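PDB 4AMM: DynE8 from Micromonospora chersina, which is an iterative polyketide synthase of enediyne (dynemicin) biosynthesis, represented here by its acyltransferase domain, which probably loads acyl units for chain building. Local coordinates for residues F54-R59 against R87-V92. Residues are numbered along the deposited sequence; the frame is centred on the assembly and turned at random.
Sequences FAAAVR and RGLFLV
Phe-54 and Leu-89 cross obliquely on one face of an antiparallel strand pair, CE2 of the ring lying 3.6 Å from CD1 of the leucine. The phenylalanine CG is anti to its backbone N (chi1 167°), beside the carbonyl carbon. Across from Phe-54 in the register stands Leu-91, whose CD2 comes within 4.4 Å of Phe-54 CB. Leu-89 CD1 also lies 4.2 Å from Ala-56 CB. On the other face Phe-90 has CG beside its backbone N (chi1 -53°), and the ring turns an edge to the carbonyl O of Ala-55. Helix 61-76 covers the Phe-54 face, with Leu-68 and Ala-71 against the ring, and helix 376-387 covers the Phe-90 face through Ala-383 and Ala-384. The two strands are the central pair of a four-stranded antiparallel sheet, order 4-10, 52-58, 89-92, 81-84; this N-terminal sheet with its helices is consistent with the linker subdomain that joins ketosynthase and acyltransferase in related synthases, apart from the ferredoxin-like subdomain. Ala-55 and Phe-90 form the hydrogen-bonded pair, each N 2.9 Å from the other's O. Beyond it, Ala-57 N donates to Gly-88 O at 2.9 Å, while Ala-56 CA makes a CA-H...O contact of 3.1 Å with that same oxygen. Gly-88, at positive phi (65°), and Leu-89 form a G1 beta bulge opposite Asp-84. One water bridges the carbonyl oxygens of Ala-57 and Arg-87 where the strands part.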
# COMPACT_ATOMS: atom_id res chain seq x y z
N PHE A 54 4.17 3.57 -22.39
CA PHE A 54 2.80 4.04 -22.05
C PHE A 54 2.13 2.88 -21.45
O PHE A 54 2.16 1.74 -21.97
CB PHE A 54 2.06 4.49 -23.32
CG PHE A 54 0.58 4.70 -23.16
CD1 PHE A 54 -0.24 3.64 -23.34
CD2 PHE A 54 0.11 5.96 -22.84
CE1 PHE A 54 -1.63 3.77 -23.21
CE2 PHE A 54 -1.29 6.12 -22.70
CZ PHE A 54 -2.12 5.04 -22.88
N ALA A 55 1.30 3.08 -20.38
CA ALA A 55 0.39 2.04 -19.93
C ALA A 55 -0.83 2.70 -19.29
O ALA A 55 -0.61 3.67 -18.52
CB ALA A 55 1.08 1.15 -18.84
N ALA A 56 -2.00 2.14 -19.51
CA ALA A 56 -3.21 2.70 -18.90
C ALA A 56 -4.11 1.57 -18.58
O ALA A 56 -4.29 0.59 -19.32
CB ALA A 56 -3.88 3.63 -19.91
N ALA A 57 -4.81 1.73 -17.45
CA ALA A 57 -5.91 0.85 -17.11
C ALA A 57 -7.20 1.57 -17.53
O ALA A 57 -7.41 2.70 -17.08
CB ALA A 57 -5.91 0.61 -15.62
N VAL A 58 -8.01 0.90 -18.30
CA VAL A 58 -9.19 1.57 -18.88
C VAL A 58 -10.42 0.71 -18.75
O VAL A 58 -10.37 -0.51 -18.74
CB VAL A 58 -8.93 1.95 -20.37
CG1 VAL A 58 -7.66 2.89 -20.52
CG2 VAL A 58 -8.80 0.67 -21.23
N ARG A 59 -11.61 1.38 -18.70
CA ARG A 59 -12.85 0.63 -18.64
C ARG A 59 -13.39 0.23 -19.99
O ARG A 59 -14.06 -0.78 -20.10
CB ARG A 59 -13.94 1.40 -17.82
CG ARG A 59 -13.56 1.50 -16.34
CD ARG A 59 -14.76 1.95 -15.47
NE ARG A 59 -15.45 3.09 -16.07
CZ ARG A 59 -16.78 3.31 -16.00
NH1 ARG A 59 -17.60 2.46 -15.37
NH2 ARG A 59 -17.28 4.37 -16.60
N ARG A 87 -5.92 7.95 -11.95
CA ARG A 87 -6.55 7.70 -13.22
C ARG A 87 -5.97 6.44 -13.93
O ARG A 87 -6.34 6.20 -15.07
CB ARG A 87 -6.55 8.92 -14.10
CG ARG A 87 -7.34 10.14 -13.47
CD ARG A 87 -8.81 9.94 -13.61
NE ARG A 87 -9.58 11.02 -12.98
CZ ARG A 87 -9.97 11.03 -11.72
NH1 ARG A 87 -9.68 10.06 -10.81
NH2 ARG A 87 -10.70 12.12 -11.31
N GLY A 88 -5.01 5.81 -13.30
CA GLY A 88 -4.38 4.59 -13.86
C GLY A 88 -3.63 4.82 -15.17
O GLY A 88 -3.64 3.94 -16.04
N LEU A 89 -2.99 5.98 -15.30
CA LEU A 89 -2.37 6.40 -16.54
C LEU A 89 -0.96 6.72 -16.27
O LEU A 89 -0.65 7.51 -15.38
CB LEU A 89 -3.07 7.69 -17.09
CG LEU A 89 -2.25 8.32 -18.21
CD1 LEU A 89 -2.05 7.35 -19.40
CD2 LEU A 89 -3.00 9.60 -18.63
N PHE A 90 -0.02 6.06 -17.01
CA PHE A 90 1.38 6.21 -16.71
C PHE A 90 2.18 6.28 -18.00
O PHE A 90 1.95 5.46 -18.92
CB PHE A 90 1.91 5.07 -15.87
CG PHE A 90 1.12 4.81 -14.62
CD1 PHE A 90 1.43 5.51 -13.41
CD2 PHE A 90 0.08 3.95 -14.63
CE1 PHE A 90 0.68 5.28 -12.28
CE2 PHE A 90 -0.64 3.71 -13.53
CZ PHE A 90 -0.33 4.42 -12.36
N LEU A 91 3.03 7.30 -18.13
CA LEU A 91 3.86 7.52 -19.36
C LEU A 91 5.22 7.88 -18.90
O LEU A 91 5.40 8.84 -18.13
CB LEU A 91 3.21 8.63 -20.18
CG LEU A 91 3.97 9.16 -21.39
CD1 LEU A 91 5.38 9.77 -21.21
CD2 LEU A 91 4.02 8.30 -22.52
N VAL A 92 6.23 7.16 -19.42
CA VAL A 92 7.60 7.43 -18.99
C VAL A 92 8.51 7.32 -20.18
O VAL A 92 8.52 6.26 -20.82
CB VAL A 92 8.04 6.42 -17.89
CG1 VAL A 92 9.42 6.66 -17.47
CG2 VAL A 92 7.15 6.53 -16.66
O HOH W 1 -6.45 5.24 -17.67